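Local coordinates for protein probable 2-phosphosulfolactate phosphatase (Clostridium acetobutylicum, PDB 1VR0) that probably hydrolyses (2R)-O-phospho-3-sulfolactate to (2R)-3-sulfolactate and phosphate, with magnesium as cofactor, at residues A[36-41]-A[155-160]; A[17-22]-A[161-166]; A[174-179]-A[193-198]; A[13-18]-A[185-190]. All coordinates share one frame; numbering follows the deposited sequence.

How the interactions relate
Interactions 1 and 4 pair strands of one mixed sheet, in which neighbouring strands 185-187, 13-18, 152-156 and 33-37 run parallel; interaction 2 lies in the loops just beyond it. Interactions 4 and 2 start from the same N-terminal strand, sharing Leu17 and Ile18; interaction 1 falls within the span of both, and interactions 3 and 4 alternate their segments. Strand 152-156, helix 165-181 and strand 185-187 form a beta-alpha-beta crossover spanning strand 13-18, and interaction 3 packs this helix against helix 189-199. Centres of interactions 1 and 2 lie about 7 Å apart, those of 1 and 4 about 18 Å. The magnesium site sits where strands 33-37 and 152-156 end, and helix 165-181 adds Asp167; interactions 2, 3 and 4 reach the second subunit.

Interaction 1 (A[36-41]-A[155-160]); sequences VIDMLR and VNAGTY. With MG (magnesium ion), chain D; 3SL ((2R)-3-sulfolactic acid), chain E.
A cis peptide bond joins Leu40 to Arg41, just beyond a magnesium ion held between two strand ends. The site is built at the C-terminal ends of neighbouring parallel strands 33-37 and 152-156, where the chains leave the sheet and their loops part. Up to that point the pairing is regular: Ile37 N donates to Val155 O (3.0 Å), and Ala157 N to Ile37 O (2.8 Å), the latter nearly along the C=O axis. Val36 and Val155, branched residues suited to strands, share one buried face.

Asp38 then carries its carboxylate across to the metal, CG anti to the backbone N (chi1 -172°), so that OD1 passes over the methyl of Ala157 and binds magnesium at 2.1 Å. A small alanine leaves room for this. From the loop after strand 152-156, Gly158 O binds magnesium at 2.5 Å; the positive phi of 69° favours a glycine. Two waters and Asp167 complete the ligands, and Leu40 N donates to water 1, tying the loop to the metal shell.

Arg41, at the N-cap position of helix 42-51, binds the sulfonate of sulfolactate with the edge of its guanidinium, while NH2 forms a salt bridge to Asp225. A cationic side chain suits this anionic product: Arg41 NH1 donates to sulfolactate O3S (3.0 Å) and Arg41 NE to sulfolactate O2S (3.0 Å), the latter oxygen being less surely placed.

Interaction 2 (A[17-22]-A[161-166]); sequences LIISAD and GEFSID
An ST turn just after strand 13-18 packs against the loop that leads into helix 165-181, beside the magnesium site. The two segments run in nearly opposite directions. Ser20 closes the turn by accepting from Asp22 N on its OG (3.0 Å), a task for which its short hydroxyl side chain is well fitted; OG also bonds to Asp23. Next to it, Asp22 OD2 lies only 2.9 Å from Gly161 CA. The carboxylate sits right against that carbon, a tight fit that suits glycine, and the phi of 68° also favours it. The other oxygen of Asp22, OD1, is held in a salt bridge by Arg119.

Further along, Ile19 takes the crowded rotamer, CG1 between the backbone N and the carbonyl carbon (chi1 60°). Its CG2 thereby reaches Phe163 CD2 at 3.6 Å, the two side chains crossing at about a right angle. The broad Phe163 ring also meets the ring of Phe168 in its own chain and packs on Thr193 of the second subunit. At the helix start, Ser164 OG donates to Asp166 OD1 (2.6 Å) from above the carboxylate plane, and Ile165 N bonds to Asp189 of the second subunit.

One water joins the two segments, donating to Ile19 O at 2.7 Å and accepting from Ser164 N at 2.8 Å. The buried carbonyl and amide, too far apart to pair directly, are thus satisfied through this water, which bridges loop and turn.

Interaction 3 (A[174-179]-A[193-198]); sequences IINCVM and TAQYVY
Gln195 lies over residues 174-179 of helix 165-181, overlapping Ile175, Asn176 and Met179 together. Its CG stands anti to the backbone N (chi1 -169°) and the chain bends at chi2, which lays the methylene groups along apolar neighbours and sends the amide toward Asn176. On one side Ile175 CG2 touches Gln195 CG at 3.9 Å; on another the selenium of selenomethionine Met179 comes across it at about a right angle, SE to Gln195 CG 3.7 Å. A long side chain with an apolar stem and a polar tip suits such a mixed surface. The amides of Gln195 and Asn176 are nearly coplanar, their planes 9° apart, and meet end to end.

Asn176 also packs with its CB against Tyr198 CD2 (3.8 Å), crossing that side chain at about a right angle. Tyr198 gives a wide apolar ring here, while its hydroxyl bonds to Lys232. Farther along, Ile175 CD1 approaches the small methyl of Ala194 at 4.5 Å. The helix segments themselves cross almost perpendicularly, at -93°, with axes 9.1 Å apart, so the packing is concentrated around one crossing point.

This crossing joins helices 165-181 and 189-199 above the edge of the mixed sheet: Ile175 rests on Ile15 and Leu187 of its strands, Ala194 on Leu17, Val178 on helix 138-148, and the Tyr196 ring meets Phe207 of the second subunit edge-to-face.

Interaction 4 (A[13-18]-A[185-190]); sequences MKIDLI and LELTDA
Thr188 has its OG1 between the backbone N and the carbonyl carbon (chi1 65°), and Asp16 has its CG anti to the backbone N (chi1 -160°); together these torsions bring hydroxyl and carboxylate into contact between strand 13-18 and the residue that follows strand 185-187. Thr188 OG1 donates to Asp16 OD1 at 2.8 Å, approaching from 31° above the carboxylate plane, while the Thr188 methyl CG2 lies alongside. The same oxygen accepts a weak bond from Leu17 N.

Behind this pair runs ordinary parallel pairing between strand 13-18 and strand 185-187, an outermost strand of the mixed sheet within this chain. Glu186 N donates to Met13 O (2.8 Å), Ile15 N to Glu186 O (3.0 Å), and Thr188 N to Ile15 O (3.0 Å), the last nearly along the C=O axis. On the face turned to helix 165-181, Ile15 is central: its CD1 meets Leu185 CD2 at 3.8 Å, and its CB meets Leu187 CD2 at 3.8 Å. Such branched aliphatic residues fill the space between sheet and helix. The opposite face carries the exposed Lys14 and Glu186, which lie side by side and point the same way, their charged ends too far apart for a salt bridge. Beyond the pairing, Leu17 CB packs on Ala190 CB (4.0 Å), whose small size lets the first turn of helix 189-199 come close.

Thr188 occupies the N-cap position of that helix, its OG1 weakly accepting from Ala191 N. One hydroxyl therefore serves both ways, capping the helix while donating a hydrogen bond to Asp16, and so links the helix start to the strand.

Interaction 1 (A[36-41]-A[155-160])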
loop_
_atom_site.group_PDB
_atom_site.type_symbol
_atom_site.label_atom_id
_atom_site.label_comp_id
_atom_site.label_asym_id
_atom_site.label_seq_id
_atom_site.Cartn_x
_atom_site.Cartn_y
_atom_site.Cartn_z
ATOM N N VAL A 36 -3.120 15.566 -0.849
ATOM C CA VAL A 36 -1.830 15.197 -0.304
ATOM C C VAL A 36 -1.883 15.212 1.230
ATOM O O VAL A 36 -2.368 16.174 1.851
ATOM C CB VAL A 36 -0.729 16.099 -0.825
ATOM C CG1 VAL A 36 0.578 15.700 -0.208
ATOM C CG2 VAL A 36 -0.642 16.017 -2.350
ATOM N N ILE A 37 -1.379 14.140 1.835
ATOM C CA ILE A 37 -1.361 14.006 3.292
ATOM C C ILE A 37 0.036 13.721 3.845
ATOM O O ILE A 37 0.690 12.764 3.459
ATOM C CB ILE A 37 -2.379 12.942 3.732
ATOM C CG1 ILE A 37 -3.788 13.452 3.398
ATOM C CG2 ILE A 37 -2.324 12.697 5.214
ATOM C CD1 ILE A 37 -4.825 12.376 3.417
ATOM N N ASP A 38 0.491 14.594 4.734
ATOM C CA ASP A 38 1.692 14.338 5.556
ATOM C C ASP A 38 1.373 14.892 6.959
ATOM O O ASP A 38 1.843 15.961 7.338
ATOM C CB ASP A 38 2.930 15.019 4.939
ATOM C CG ASP A 38 4.225 14.627 5.621
ATOM O OD1 ASP A 38 4.405 13.438 5.901
ATOM O OD2 ASP A 38 5.106 15.481 5.880
HETATM N N MSE A 39 0.549 14.189 7.727
HETATM C CA MSE A 39 -0.057 14.816 8.913
HETATM C C MSE A 39 0.935 15.100 10.036
HETATM O O MSE A 39 0.705 16.000 10.877
HETATM C CB MSE A 39 -1.235 14.000 9.445
HETATM C CG MSE A 39 -0.870 12.602 9.824
HETATM SE SE MSE A 39 -2.075 11.796 11.171
HETATM C CE MSE A 39 -1.989 13.194 12.543
ATOM N N LEU A 40 2.030 14.348 10.056
ATOM C CA LEU A 40 3.061 14.569 11.066
ATOM C C LEU A 40 4.337 14.849 10.335
ATOM O O LEU A 40 5.184 13.938 10.234
ATOM C CB LEU A 40 3.230 13.330 11.958
ATOM C CG LEU A 40 2.071 13.162 12.940
ATOM C CD1 LEU A 40 2.127 11.818 13.704
ATOM C CD2 LEU A 40 1.994 14.304 13.916
ATOM N N ARG A 41 4.543 16.088 9.855
ATOM C CA ARG A 41 3.777 17.292 10.206
ATOM C C ARG A 41 3.530 18.272 9.066
ATOM O O ARG A 41 2.777 19.232 9.259
ATOM C CB ARG A 41 4.493 18.075 11.322
ATOM C CG ARG A 41 4.604 17.355 12.665
ATOM C CD ARG A 41 5.617 18.034 13.574
ATOM N NE ARG A 41 7.000 17.854 13.102
ATOM C CZ ARG A 41 8.052 18.552 13.534
ATOM N NH1 ARG A 41 9.255 18.317 13.045
ATOM N NH2 ARG A 41 7.919 19.481 14.464
ATOM N N VAL A 155 -3.097 10.954 -1.763
ATOM C CA VAL A 155 -1.664 10.708 -1.914
ATOM C C VAL A 155 -1.019 10.819 -0.542
ATOM O O VAL A 155 -0.826 11.914 -0.050
ATOM C CB VAL A 155 -1.026 11.714 -2.889
ATOM C CG1 VAL A 155 0.451 11.404 -3.123
ATOM C CG2 VAL A 155 -1.775 11.736 -4.197
ATOM N N ASN A 156 -0.749 9.683 0.092
ATOM C CA ASN A 156 0.005 9.659 1.343
ATOM C C ASN A 156 1.463 9.995 1.063
ATOM O O ASN A 156 2.046 9.450 0.143
ATOM C CB ASN A 156 -0.065 8.259 1.974
ATOM C CG ASN A 156 -1.466 7.892 2.415
ATOM O OD1 ASN A 156 -2.439 8.368 1.854
ATOM N ND2 ASN A 156 -1.573 7.085 3.441
ATOM N N ALA A 157 2.056 10.899 1.825
ATOM C CA ALA A 157 3.491 11.164 1.669
ATOM C C ALA A 157 4.277 9.969 2.210
ATOM O O ALA A 157 5.316 9.605 1.673
ATOM C CB ALA A 157 3.890 12.420 2.374
ATOM N N GLY A 158 3.737 9.327 3.250
ATOM C CA GLY A 158 4.433 8.238 3.933
ATOM C C GLY A 158 5.621 8.824 4.673
ATOM O O GLY A 158 5.656 10.038 4.915
ATOM N N THR A 159 6.572 7.985 5.047
ATOM C CA THR A 159 7.814 8.478 5.595
ATOM C C THR A 159 8.948 7.717 4.919
ATOM O O THR A 159 8.933 6.495 4.863
ATOM C CB THR A 159 7.825 8.403 7.162
ATOM O OG1 THR A 159 9.156 8.493 7.665
ATOM C CG2 THR A 159 7.258 7.120 7.674
ATOM N N TYR A 160 9.906 8.464 4.393
ATOM C CA TYR A 160 11.038 7.888 3.698
ATOM C C TYR A 160 10.607 6.894 2.625
ATOM O O TYR A 160 11.169 5.826 2.503
ATOM C CB TYR A 160 12.005 7.217 4.694
ATOM C CG TYR A 160 12.604 8.207 5.652
ATOM C CD1 TYR A 160 13.582 9.113 5.212
ATOM C CD2 TYR A 160 12.193 8.268 6.989
ATOM C CE1 TYR A 160 14.161 10.042 6.080
ATOM C CE2 TYR A 160 12.750 9.208 7.882
ATOM C CZ TYR A 160 13.739 10.100 7.422
ATOM O OH TYR A 160 14.316 11.061 8.273
HETATM MG MG MG D . 4.213 11.376 6.494
HETATM O O11 3SL E . 11.449 12.343 9.777
HETATM C C1 3SL E . 10.850 13.153 10.512
HETATM O O12 3SL E . 10.801 13.095 11.766
HETATM C C2 3SL E . 10.150 14.261 9.820
HETATM O O2 3SL E . 9.539 13.708 8.658
HETATM C C3 3SL E . 9.159 14.860 10.799
HETATM S S 3SL E . 8.140 15.945 10.061
HETATM O O3S 3SL E . 8.600 17.319 10.327
HETATM O O1S 3SL E . 7.807 15.613 8.633
HETATM O O2S 3SL E . 6.875 15.922 10.804
HETATM O O HOH W 1 2.751 12.180 8.409
HETATM O O HOH W 2 5.109 10.101 8.420
#

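Interaction 2 (A[17-22]-A[161-166])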
loop_
_atom_site.group_PDB
_atom_site.type_symbol
_atom_site.label_atom_id
_atom_site.label_comp_id
_atom_site.label_asym_id
_atom_site.label_seq_id
_atom_site.Cartn_x
_atom_site.Cartn_y
_atom_site.Cartn_z
ATOM N N LEU A 17 -6.056 5.499 -3.296
ATOM C CA LEU A 17 -5.055 5.888 -2.317
ATOM C C LEU A 17 -3.672 5.440 -2.802
ATOM O O LEU A 17 -3.519 4.333 -3.317
ATOM C CB LEU A 17 -5.382 5.250 -0.981
ATOM C CG LEU A 17 -4.457 5.624 0.159
ATOM C CD1 LEU A 17 -5.275 5.611 1.447
ATOM C CD2 LEU A 17 -3.259 4.688 0.290
ATOM N N ILE A 18 -2.686 6.320 -2.647
ATOM C CA ILE A 18 -1.313 6.012 -2.944
ATOM C C ILE A 18 -0.578 6.038 -1.598
ATOM O O ILE A 18 -0.762 6.954 -0.802
ATOM C CB ILE A 18 -0.761 7.027 -3.882
ATOM C CG1 ILE A 18 -1.401 6.817 -5.258
ATOM C CG2 ILE A 18 0.742 6.926 -3.929
ATOM C CD1 ILE A 18 -1.070 7.874 -6.294
ATOM N N ILE A 19 0.257 5.041 -1.359
ATOM C CA ILE A 19 0.783 4.791 -0.037
ATOM C C ILE A 19 2.064 5.574 0.332
ATOM O O ILE A 19 2.444 5.555 1.504
ATOM C CB ILE A 19 1.052 3.295 0.175
ATOM C CG1 ILE A 19 2.084 2.778 -0.847
ATOM C CG2 ILE A 19 -0.246 2.509 0.068
ATOM C CD1 ILE A 19 2.866 1.543 -0.343
ATOM N N SER A 20 2.716 6.237 -0.629
ATOM C CA SER A 20 3.925 6.982 -0.316
ATOM C C SER A 20 4.373 7.836 -1.486
ATOM O O SER A 20 4.047 7.539 -2.624
ATOM C CB SER A 20 5.074 6.028 0.063
ATOM O OG SER A 20 6.019 5.877 -0.995
ATOM N N ALA A 21 5.167 8.863 -1.188
ATOM C CA ALA A 21 5.779 9.721 -2.216
ATOM C C ALA A 21 6.593 8.952 -3.275
ATOM O O ALA A 21 6.661 9.382 -4.422
ATOM C CB ALA A 21 6.652 10.790 -1.546
ATOM N N ASP A 22 7.184 7.829 -2.887
ATOM C CA ASP A 22 7.935 6.972 -3.812
ATOM C C ASP A 22 7.071 5.978 -4.566
ATOM O O ASP A 22 7.587 5.206 -5.366
ATOM C CB ASP A 22 9.032 6.206 -3.064
ATOM C CG ASP A 22 10.182 7.101 -2.637
ATOM O OD1 ASP A 22 10.523 8.050 -3.357
ATOM O OD2 ASP A 22 10.784 6.888 -1.578
ATOM N N GLY A 161 9.600 7.253 1.853
ATOM C CA GLY A 161 9.116 6.372 0.799
ATOM C C GLY A 161 8.432 5.088 1.228
ATOM O O GLY A 161 8.439 4.116 0.486
ATOM N N GLU A 162 7.837 5.081 2.407
ATOM C CA GLU A 162 7.145 3.924 2.889
ATOM C C GLU A 162 5.769 4.245 3.442
ATOM O O GLU A 162 5.523 5.279 4.050
ATOM C CB GLU A 162 7.949 3.234 3.987
ATOM C CG GLU A 162 9.449 3.233 3.707
ATOM C CD GLU A 162 10.101 1.863 3.781
ATOM O OE1 GLU A 162 9.944 1.139 4.815
ATOM O OE2 GLU A 162 10.819 1.534 2.799
ATOM N N PHE A 163 4.887 3.296 3.229
ATOM C CA PHE A 163 3.605 3.268 3.861
ATOM C C PHE A 163 3.760 3.669 5.322
ATOM O O PHE A 163 4.562 3.067 6.051
ATOM C CB PHE A 163 3.089 1.813 3.720
ATOM C CG PHE A 163 1.710 1.599 4.200
ATOM C CD1 PHE A 163 1.400 1.709 5.541
ATOM C CD2 PHE A 163 0.729 1.217 3.327
ATOM C CE1 PHE A 163 0.119 1.468 6.006
ATOM C CE2 PHE A 163 -0.562 0.965 3.777
ATOM C CZ PHE A 163 -0.857 1.093 5.129
ATOM N N SER A 164 2.964 4.648 5.753
ATOM C CA SER A 164 2.978 5.125 7.131
ATOM C C SER A 164 1.563 5.168 7.683
ATOM O O SER A 164 0.649 5.743 7.080
ATOM C CB SER A 164 3.600 6.506 7.197
ATOM O OG SER A 164 4.176 6.728 8.468
ATOM N N ILE A 165 1.394 4.546 8.843
ATOM C CA ILE A 165 0.089 4.457 9.509
ATOM C C ILE A 165 -0.581 5.804 9.782
ATOM O O ILE A 165 -1.796 5.909 9.676
ATOM C CB ILE A 165 0.198 3.618 10.798
ATOM C CG1 ILE A 165 0.075 2.135 10.429
ATOM C CG2 ILE A 165 -0.862 4.011 11.799
ATOM C CD1 ILE A 165 0.386 1.160 11.525
ATOM N N ASP A 166 0.194 6.829 10.130
ATOM C CA ASP A 166 -0.393 8.178 10.368
ATOM C C ASP A 166 -1.096 8.687 9.099
ATOM O O ASP A 166 -2.277 9.069 9.131
ATOM C CB ASP A 166 0.663 9.205 10.861
ATOM C CG ASP A 166 1.941 9.215 10.021
ATOM O OD1 ASP A 166 2.194 8.285 9.230
ATOM O OD2 ASP A 166 2.725 10.159 10.157
HETATM O O HOH W 3 1.301 6.010 3.910
#

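Interaction 3 (A[174-179]-A[193-198])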
loop_
_atom_site.group_PDB
_atom_site.type_symbol
_atom_site.label_atom_id
_atom_site.label_comp_id
_atom_site.label_asym_id
_atom_site.label_seq_id
_atom_site.Cartn_x
_atom_site.Cartn_y
_atom_site.Cartn_z
ATOM N N ILE A 174 -10.662 11.039 6.187
ATOM C CA ILE A 174 -11.134 11.941 5.154
ATOM C C ILE A 174 -12.126 11.220 4.232
ATOM O O ILE A 174 -13.159 11.774 3.876
ATOM C CB ILE A 174 -9.942 12.546 4.417
ATOM C CG1 ILE A 174 -9.202 13.486 5.388
ATOM C CG2 ILE A 174 -10.377 13.292 3.170
ATOM C CD1 ILE A 174 -8.010 14.193 4.847
ATOM N N ILE A 175 -11.802 9.985 3.868
ATOM C CA ILE A 175 -12.676 9.169 3.048
ATOM C C ILE A 175 -14.011 9.003 3.781
ATOM O O ILE A 175 -15.072 9.156 3.208
ATOM C CB ILE A 175 -12.015 7.817 2.761
ATOM C CG1 ILE A 175 -10.849 8.032 1.798
ATOM C CG2 ILE A 175 -13.011 6.812 2.199
ATOM C CD1 ILE A 175 -9.865 6.871 1.751
ATOM N N ASN A 176 -13.944 8.755 5.079
ATOM C CA ASN A 176 -15.135 8.620 5.873
ATOM C C ASN A 176 -16.001 9.848 5.831
ATOM O O ASN A 176 -17.202 9.743 5.801
ATOM C CB ASN A 176 -14.784 8.318 7.323
ATOM C CG ASN A 176 -15.929 7.667 8.052
ATOM O OD1 ASN A 176 -16.652 8.300 8.791
ATOM N ND2 ASN A 176 -16.131 6.405 7.774
ATOM N N CYS A 177 -15.375 11.011 5.871
ATOM C CA CYS A 177 -16.072 12.295 5.820
ATOM C C CYS A 177 -16.721 12.532 4.467
ATOM O O CYS A 177 -17.777 13.186 4.373
ATOM C CB CYS A 177 -15.091 13.433 6.100
ATOM S SG CYS A 177 -14.451 13.560 7.812
ATOM N N VAL A 178 -16.077 12.034 3.414
ATOM C CA VAL A 178 -16.663 12.075 2.092
ATOM C C VAL A 178 -17.913 11.197 2.072
ATOM O O VAL A 178 -18.932 11.592 1.527
ATOM C CB VAL A 178 -15.679 11.635 0.997
ATOM C CG1 VAL A 178 -16.410 11.432 -0.352
ATOM C CG2 VAL A 178 -14.570 12.654 0.836
HETATM N N MSE A 179 -17.819 10.026 2.694
HETATM C CA MSE A 179 -18.938 9.102 2.757
HETATM C C MSE A 179 -20.106 9.655 3.556
HETATM O O MSE A 179 -21.248 9.391 3.229
HETATM C CB MSE A 179 -18.519 7.803 3.378
HETATM C CG MSE A 179 -17.441 7.088 2.592
HETATM SE SE MSE A 179 -16.962 5.310 3.416
HETATM C CE MSE A 179 -18.969 4.579 2.766
ATOM N N THR A 193 -9.626 -0.069 2.805
ATOM C CA THR A 193 -8.814 -0.513 3.948
ATOM C C THR A 193 -8.446 0.641 4.886
ATOM O O THR A 193 -8.552 0.514 6.100
ATOM C CB THR A 193 -7.560 -1.260 3.471
ATOM O OG1 THR A 193 -7.937 -2.331 2.581
ATOM C CG2 THR A 193 -6.783 -1.881 4.663
ATOM N N ALA A 194 -8.055 1.784 4.332
ATOM C CA ALA A 194 -7.804 2.975 5.142
ATOM C C ALA A 194 -9.054 3.362 5.918
ATOM O O ALA A 194 -8.990 3.597 7.119
ATOM C CB ALA A 194 -7.384 4.119 4.281
ATOM N N GLN A 195 -10.189 3.439 5.233
ATOM C CA GLN A 195 -11.426 3.812 5.878
ATOM C C GLN A 195 -11.765 2.842 7.012
ATOM O O GLN A 195 -12.237 3.251 8.067
ATOM C CB GLN A 195 -12.534 3.872 4.819
ATOM C CG GLN A 195 -13.835 4.503 5.282
ATOM C CD GLN A 195 -14.738 3.540 5.972
ATOM O OE1 GLN A 195 -14.669 2.321 5.712
ATOM N NE2 GLN A 195 -15.565 4.042 6.912
ATOM N N TYR A 196 -11.484 1.563 6.791
ATOM C CA TYR A 196 -11.720 0.525 7.784
ATOM C C TYR A 196 -10.893 0.743 9.034
ATOM O O TYR A 196 -11.424 0.632 10.163
ATOM C CB TYR A 196 -11.412 -0.866 7.218
ATOM C CG TYR A 196 -11.431 -1.919 8.299
ATOM C CD1 TYR A 196 -12.629 -2.337 8.862
ATOM C CD2 TYR A 196 -10.238 -2.479 8.789
ATOM C CE1 TYR A 196 -12.650 -3.291 9.880
ATOM C CE2 TYR A 196 -10.253 -3.435 9.797
ATOM C CZ TYR A 196 -11.462 -3.836 10.346
ATOM O OH TYR A 196 -11.480 -4.775 11.366
ATOM N N VAL A 197 -9.608 1.055 8.828
ATOM C CA VAL A 197 -8.681 1.316 9.921
ATOM C C VAL A 197 -9.162 2.523 10.721
ATOM O O VAL A 197 -9.161 2.499 11.984
ATOM C CB VAL A 197 -7.247 1.576 9.400
ATOM C CG1 VAL A 197 -6.326 2.059 10.526
ATOM C CG2 VAL A 197 -6.687 0.332 8.773
ATOM N N TYR A 198 -9.575 3.574 10.001
ATOM C CA TYR A 198 -10.111 4.763 10.669
ATOM C C TYR A 198 -11.391 4.422 11.434
ATOM O O TYR A 198 -11.497 4.682 12.626
ATOM C CB TYR A 198 -10.393 5.916 9.700
ATOM C CG TYR A 198 -11.239 6.932 10.379
ATOM C CD1 TYR A 198 -10.668 7.798 11.305
ATOM C CD2 TYR A 198 -12.639 6.965 10.203
ATOM C CE1 TYR A 198 -11.444 8.706 12.016
ATOM C CE2 TYR A 198 -13.425 7.889 10.909
ATOM C CZ TYR A 198 -12.814 8.764 11.806
ATOM O OH TYR A 198 -13.526 9.700 12.534
#

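Interaction 4 (A[13-18]-A[185-190])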
loop_
_atom_site.group_PDB
_atom_site.type_symbol
_atom_site.label_atom_id
_atom_site.label_comp_id
_atom_site.label_asym_id
_atom_site.label_seq_id
_atom_site.Cartn_x
_atom_site.Cartn_y
_atom_site.Cartn_z
HETATM N N MSE A 13 -18.321 8.732 -8.415
HETATM C CA MSE A 13 -16.983 9.136 -8.009
HETATM C C MSE A 13 -16.101 7.992 -7.455
HETATM O O MSE A 13 -16.493 7.258 -6.549
HETATM C CB MSE A 13 -17.119 10.246 -6.970
HETATM C CG MSE A 13 -15.808 10.860 -6.547
HETATM SE SE MSE A 13 -16.017 12.372 -5.244
HETATM C CE MSE A 13 -16.881 13.731 -6.368
ATOM N N LYS A 14 -14.904 7.870 -8.019
ATOM C CA LYS A 14 -13.913 6.886 -7.613
ATOM C C LYS A 14 -12.917 7.505 -6.616
ATOM O O LYS A 14 -12.482 8.636 -6.801
ATOM C CB LYS A 14 -13.127 6.398 -8.842
ATOM C CG LYS A 14 -13.973 5.791 -10.015
ATOM C CD LYS A 14 -13.100 5.319 -11.250
ATOM C CE LYS A 14 -13.829 4.441 -12.300
ATOM N NZ LYS A 14 -15.163 4.950 -12.783
ATOM N N ILE A 15 -12.552 6.756 -5.574
ATOM C CA ILE A 15 -11.551 7.182 -4.616
ATOM C C ILE A 15 -10.451 6.136 -4.507
ATOM O O ILE A 15 -10.721 4.964 -4.276
ATOM C CB ILE A 15 -12.175 7.458 -3.242
ATOM C CG1 ILE A 15 -13.277 8.517 -3.386
ATOM C CG2 ILE A 15 -11.109 7.949 -2.264
ATOM C CD1 ILE A 15 -13.994 8.879 -2.127
ATOM N N ASP A 16 -9.209 6.579 -4.712
ATOM C CA ASP A 16 -8.032 5.717 -4.651
ATOM C C ASP A 16 -7.100 6.264 -3.588
ATOM O O ASP A 16 -7.301 7.361 -3.084
ATOM C CB ASP A 16 -7.311 5.708 -6.010
ATOM C CG ASP A 16 -6.384 4.496 -6.202
ATOM O OD1 ASP A 16 -6.315 3.557 -5.360
ATOM O OD2 ASP A 16 -5.718 4.464 -7.263
ATOM N N LEU A 17 -6.056 5.499 -3.296
ATOM C CA LEU A 17 -5.055 5.888 -2.317
ATOM C C LEU A 17 -3.672 5.440 -2.802
ATOM O O LEU A 17 -3.519 4.333 -3.317
ATOM C CB LEU A 17 -5.382 5.250 -0.981
ATOM C CG LEU A 17 -4.457 5.624 0.159
ATOM C CD1 LEU A 17 -5.275 5.611 1.447
ATOM C CD2 LEU A 17 -3.259 4.688 0.290
ATOM N N ILE A 18 -2.686 6.320 -2.647
ATOM C CA ILE A 18 -1.313 6.012 -2.944
ATOM C C ILE A 18 -0.578 6.038 -1.598
ATOM O O ILE A 18 -0.762 6.954 -0.802
ATOM C CB ILE A 18 -0.761 7.027 -3.882
ATOM C CG1 ILE A 18 -1.401 6.817 -5.258
ATOM C CG2 ILE A 18 0.742 6.926 -3.929
ATOM C CD1 ILE A 18 -1.070 7.874 -6.294
ATOM N N LEU A 185 -20.303 6.541 -4.327
ATOM C CA LEU A 185 -18.862 6.367 -4.277
ATOM C C LEU A 185 -18.447 5.007 -4.732
ATOM O O LEU A 185 -19.187 4.068 -4.606
ATOM C CB LEU A 185 -18.385 6.513 -2.853
ATOM C CG LEU A 185 -18.335 7.921 -2.317
ATOM C CD1 LEU A 185 -17.595 7.863 -1.003
ATOM C CD2 LEU A 185 -17.629 8.828 -3.293
ATOM N N GLU A 186 -17.229 4.915 -5.239
ATOM C CA GLU A 186 -16.557 3.600 -5.461
ATOM C C GLU A 186 -15.118 3.657 -4.946
ATOM O O GLU A 186 -14.296 4.324 -5.545
ATOM C CB GLU A 186 -16.591 3.251 -6.947
ATOM C CG GLU A 186 -15.722 2.084 -7.285
ATOM C CD GLU A 186 -15.861 1.654 -8.723
ATOM O OE1 GLU A 186 -16.045 2.543 -9.619
ATOM O OE2 GLU A 186 -15.792 0.414 -8.950
ATOM N N LEU A 187 -14.833 2.978 -3.842
ATOM C CA LEU A 187 -13.477 2.968 -3.284
ATOM C C LEU A 187 -12.637 1.838 -3.880
ATOM O O LEU A 187 -13.156 0.753 -4.146
ATOM C CB LEU A 187 -13.536 2.794 -1.782
ATOM C CG LEU A 187 -14.495 3.651 -0.986
ATOM C CD1 LEU A 187 -14.071 3.653 0.456
ATOM C CD2 LEU A 187 -14.536 5.071 -1.495
ATOM N N THR A 188 -11.344 2.086 -4.088
ATOM C CA THR A 188 -10.405 1.004 -4.334
ATOM C C THR A 188 -10.160 0.285 -3.018
ATOM O O THR A 188 -10.452 0.826 -1.947
ATOM C CB THR A 188 -9.048 1.472 -4.870
ATOM O OG1 THR A 188 -8.370 2.276 -3.891
ATOM C CG2 THR A 188 -9.208 2.225 -6.119
ATOM N N ASP A 189 -9.610 -0.918 -3.106
ATOM C CA ASP A 189 -9.356 -1.717 -1.913
ATOM C C ASP A 189 -8.436 -0.964 -0.920
ATOM O O ASP A 189 -8.596 -1.078 0.286
ATOM C CB ASP A 189 -8.756 -3.072 -2.307
ATOM C CG ASP A 189 -9.806 -4.080 -2.756
ATOM O OD1 ASP A 189 -10.940 -3.674 -3.116
ATOM O OD2 ASP A 189 -9.504 -5.309 -2.748
ATOM N N ALA A 190 -7.479 -0.194 -1.440
ATOM C CA ALA A 190 -6.565 0.577 -0.596
ATOM C C ALA A 190 -7.313 1.604 0.206
ATOM O O ALA A 190 -7.030 1.791 1.386
ATOM C CB ALA A 190 -5.479 1.266 -1.431
#